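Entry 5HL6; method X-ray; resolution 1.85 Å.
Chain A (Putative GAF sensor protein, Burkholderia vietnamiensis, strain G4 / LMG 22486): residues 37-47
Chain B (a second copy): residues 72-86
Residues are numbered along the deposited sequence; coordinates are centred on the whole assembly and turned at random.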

# COMPACT_ATOMS: atom_id res chain seq x y z
N SER A 37 3.53 -3.63 -18.76
CA SER A 37 4.95 -3.93 -18.77
C SER A 37 5.42 -4.68 -17.53
O SER A 37 6.63 -4.72 -17.26
CB SER A 37 5.75 -2.63 -18.93
OG SER A 37 5.39 -1.70 -17.91
N GLU A 38 4.50 -5.27 -16.75
CA GLU A 38 4.86 -5.89 -15.48
C GLU A 38 3.97 -7.08 -15.13
O GLU A 38 2.74 -6.93 -15.01
CB GLU A 38 4.78 -4.85 -14.35
CG GLU A 38 4.87 -5.49 -12.97
CD GLU A 38 6.14 -6.28 -12.80
OE1 GLU A 38 7.20 -5.80 -13.25
OE2 GLU A 38 6.09 -7.40 -12.23
N PRO A 39 4.55 -8.27 -14.93
CA PRO A 39 3.73 -9.46 -14.65
C PRO A 39 3.13 -9.54 -13.24
O PRO A 39 2.08 -10.17 -13.07
CB PRO A 39 4.71 -10.62 -14.89
CG PRO A 39 6.07 -10.03 -14.73
CD PRO A 39 5.95 -8.62 -15.24
N ASP A 40 3.77 -8.95 -12.24
CA ASP A 40 3.42 -9.21 -10.84
C ASP A 40 2.17 -8.42 -10.44
O ASP A 40 2.13 -7.19 -10.55
CB ASP A 40 4.59 -8.85 -9.92
CG ASP A 40 4.36 -9.27 -8.47
OD1 ASP A 40 3.69 -8.52 -7.73
OD2 ASP A 40 4.86 -10.34 -8.08
N LEU A 41 1.16 -9.14 -9.94
CA LEU A 41 -0.12 -8.50 -9.64
C LEU A 41 -0.01 -7.55 -8.45
O LEU A 41 -0.69 -6.52 -8.41
CB LEU A 41 -1.19 -9.56 -9.36
CG LEU A 41 -2.55 -8.99 -8.96
CD1 LEU A 41 -3.17 -8.20 -10.13
CD2 LEU A 41 -3.49 -10.08 -8.45
N ILE A 42 0.81 -7.90 -7.46
CA ILE A 42 0.95 -7.06 -6.27
C ILE A 42 1.65 -5.76 -6.64
O ILE A 42 1.25 -4.67 -6.21
CB ILE A 42 1.73 -7.80 -5.17
CG1 ILE A 42 0.98 -9.06 -4.75
CG2 ILE A 42 1.94 -6.89 -3.97
CD1 ILE A 42 -0.41 -8.79 -4.21
N ALA A 43 2.72 -5.86 -7.43
CA ALA A 43 3.38 -4.67 -7.94
C ALA A 43 2.38 -3.79 -8.69
O ALA A 43 2.32 -2.58 -8.46
CB ALA A 43 4.54 -5.07 -8.86
N ASN A 44 1.58 -4.39 -9.57
CA ASN A 44 0.63 -3.60 -10.35
C ASN A 44 -0.43 -2.96 -9.47
O ASN A 44 -0.80 -1.80 -9.67
CB ASN A 44 -0.01 -4.46 -11.44
CG ASN A 44 0.93 -4.73 -12.61
OD1 ASN A 44 1.83 -3.93 -12.88
ND2 ASN A 44 0.73 -5.85 -13.30
N ALA A 45 -0.93 -3.70 -8.46
CA ALA A 45 -1.92 -3.09 -7.57
C ALA A 45 -1.31 -1.95 -6.76
O ALA A 45 -1.95 -0.91 -6.57
CB ALA A 45 -2.54 -4.16 -6.65
N ALA A 46 -0.08 -2.11 -6.28
CA ALA A 46 0.52 -1.04 -5.48
C ALA A 46 0.82 0.19 -6.33
O ALA A 46 0.55 1.33 -5.90
CB ALA A 46 1.78 -1.56 -4.78
N ASN A 47 1.34 -0.00 -7.54
CA ASN A 47 1.66 1.14 -8.40
C ASN A 47 0.39 1.84 -8.89
O ASN A 47 0.35 3.06 -8.97
CB ASN A 47 2.49 0.69 -9.59
CG ASN A 47 3.95 0.53 -9.22
OD1 ASN A 47 4.45 1.28 -8.40
ND2 ASN A 47 4.62 -0.46 -9.81
N LEU B 72 14.49 -8.02 -7.05
CA LEU B 72 13.46 -7.36 -6.24
C LEU B 72 12.30 -6.86 -7.10
O LEU B 72 12.50 -6.36 -8.21
CB LEU B 72 14.07 -6.19 -5.46
CG LEU B 72 15.17 -6.55 -4.46
CD1 LEU B 72 15.80 -5.29 -3.90
CD2 LEU B 72 14.55 -7.35 -3.34
N VAL B 73 11.08 -6.99 -6.56
CA VAL B 73 9.85 -6.56 -7.20
C VAL B 73 9.04 -5.80 -6.16
O VAL B 73 8.87 -6.29 -5.04
CB VAL B 73 9.03 -7.75 -7.75
CG1 VAL B 73 7.81 -7.23 -8.53
CG2 VAL B 73 9.89 -8.68 -8.62
N VAL B 74 8.55 -4.60 -6.51
CA VAL B 74 7.94 -3.75 -5.50
C VAL B 74 6.68 -4.42 -4.96
O VAL B 74 5.92 -5.04 -5.70
CB VAL B 74 7.64 -2.35 -6.07
CG1 VAL B 74 6.45 -2.38 -7.05
CG2 VAL B 74 7.37 -1.37 -4.93
N GLY B 75 6.49 -4.31 -3.64
CA GLY B 75 5.29 -4.78 -2.97
C GLY B 75 4.46 -3.60 -2.51
O GLY B 75 4.54 -2.52 -3.10
N PRO B 76 3.63 -3.77 -1.47
CA PRO B 76 2.87 -2.62 -0.96
C PRO B 76 3.79 -1.50 -0.50
O PRO B 76 4.87 -1.76 0.05
CB PRO B 76 2.08 -3.20 0.23
CG PRO B 76 2.04 -4.69 -0.01
CD PRO B 76 3.37 -5.00 -0.69
N PHE B 77 3.36 -0.26 -0.71
CA PHE B 77 4.13 0.90 -0.27
C PHE B 77 3.23 2.13 -0.17
O PHE B 77 2.18 2.20 -0.80
CB PHE B 77 5.30 1.18 -1.22
CG PHE B 77 4.88 1.64 -2.60
CD1 PHE B 77 4.64 2.99 -2.85
CD2 PHE B 77 4.71 0.74 -3.64
CE1 PHE B 77 4.24 3.43 -4.12
CE2 PHE B 77 4.31 1.17 -4.90
CZ PHE B 77 4.07 2.52 -5.14
N GLN B 78 3.70 3.11 0.61
CA GLN B 78 3.17 4.47 0.64
C GLN B 78 4.13 5.40 -0.09
O GLN B 78 5.35 5.30 0.09
CB GLN B 78 2.98 4.98 2.07
CG GLN B 78 2.16 4.06 2.95
CD GLN B 78 0.76 3.86 2.41
OE1 GLN B 78 0.04 4.82 2.18
NE2 GLN B 78 0.39 2.61 2.20
N GLY B 79 3.59 6.31 -0.90
CA GLY B 79 4.38 7.24 -1.67
C GLY B 79 4.02 7.22 -3.14
O GLY B 79 3.12 6.49 -3.57
N LYS B 80 4.71 8.06 -3.91
CA LYS B 80 4.51 8.07 -5.35
C LYS B 80 5.12 6.80 -5.96
O LYS B 80 5.95 6.14 -5.33
CB LYS B 80 5.13 9.33 -5.97
N PRO B 81 4.69 6.42 -7.17
CA PRO B 81 5.34 5.28 -7.85
C PRO B 81 6.85 5.46 -7.86
O PRO B 81 7.35 6.57 -8.02
CB PRO B 81 4.75 5.34 -9.26
CG PRO B 81 3.43 6.01 -9.10
CD PRO B 81 3.59 6.99 -7.96
N ALA B 82 7.58 4.36 -7.63
CA ALA B 82 9.03 4.40 -7.59
C ALA B 82 9.62 3.38 -8.55
O ALA B 82 9.17 3.27 -9.69
CB ALA B 82 9.54 4.15 -6.16
N CYS B 83 10.63 2.62 -8.12
CA CYS B 83 11.08 1.50 -8.93
C CYS B 83 10.06 0.37 -8.87
O CYS B 83 9.37 0.18 -7.87
CB CYS B 83 12.43 0.99 -8.45
SG CYS B 83 13.80 2.12 -8.73
N VAL B 84 9.98 -0.40 -9.95
CA VAL B 84 9.15 -1.60 -9.99
C VAL B 84 10.00 -2.85 -9.82
O VAL B 84 9.70 -3.70 -8.98
CB VAL B 84 8.34 -1.64 -11.30
CG1 VAL B 84 7.35 -2.80 -11.28
CG2 VAL B 84 7.62 -0.32 -11.52
N ARG B 85 11.07 -2.98 -10.60
CA ARG B 85 12.02 -4.08 -10.47
C ARG B 85 13.42 -3.54 -10.24
O ARG B 85 13.84 -2.58 -10.89
CB ARG B 85 11.99 -4.97 -11.72
CG ARG B 85 10.74 -5.82 -11.76
CD ARG B 85 10.59 -6.67 -13.01
NE ARG B 85 9.39 -7.48 -12.82
CZ ARG B 85 9.40 -8.68 -12.25
NH1 ARG B 85 10.55 -9.22 -11.88
NH2 ARG B 85 8.25 -9.34 -12.07
N ILE B 86 14.14 -4.18 -9.32
CA ILE B 86 15.51 -3.79 -8.99
C ILE B 86 16.39 -5.04 -8.97
O ILE B 86 16.11 -5.99 -8.22
CB ILE B 86 15.58 -3.06 -7.64
CG1 ILE B 86 14.73 -1.80 -7.66
CG2 ILE B 86 17.02 -2.68 -7.30
CD1 ILE B 86 14.58 -1.15 -6.32
O HOH W 1 5.30 -7.68 -5.53
O HOH W 2 0.71 1.72 -3.24
O HOH W 3 7.01 1.85 -7.21

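The direct hydrogen bonds between these two stretches are those of the salt bridge of A:Glu38 with B:Arg85. It is bidentate: B:Arg85 NE donates to A:Glu38 OE1 at 2.8 Å, and B:Arg85 NH2 to A:Glu38 OE2 at 2.9 Å. The carboxylate meets the edge of the guanidinium, where the N-H bonds point, so two donors find two acceptors. A:Glu38 is buried, and a charge there needs such compensation; A:Glu38 OE2 also accepts from A:Asp40 N at 2.8 Å, which ties the bridge to the start of the helix.

A:Asp40 caps that helix, its OD1 accepting from A:Ala43 N at 2.8 Å. Aspartate suits the position because its short side chain can reach forward to the amide of A:Ala43, three residues on, which has no backbone partner in the first turn.

Two alanines and an isoleucine make the apolar contacts of the helix; the alanines, with only a methyl group, go with the close approach of the backbones. A:Ala43 CB lies 3.9 Å from B:Val73 CG1 and 3.8 Å from B:Val74 CG1, and the helix and strand axes approach to 6.9 Å, crossing at 46°. At this range A:Ala43 CA comes within 3.4 Å of B:Val74 O, a CA-H...O contact. One turn on, A:Ala46 CB packs 3.7 Å from B:Phe77 CE2, while A:Ile42 CG2 rests 4.0 Å from B:Pro76 CD.

A:Asn47 has the most area covered of any residue here. Its OD1 sits at the edge of the B:Phe77 ring, 3.5 Å from CE2, where the ring hydrogens carry slight positive charge; its ND2 lies 3.5 Å from B:Val84 CG2.

Water completes the polar contacts. Water 1 donates to both A:Asp40 OD1 (2.9 Å) and B:Val74 O (2.7 Å). Water 3 donates to A:Asn47 OD1 (2.9 Å) and B:Cys83 O (3.0 Å) and accepts from B:Ala82 N (2.6 Å), linking the amide side chain to the opposing loop.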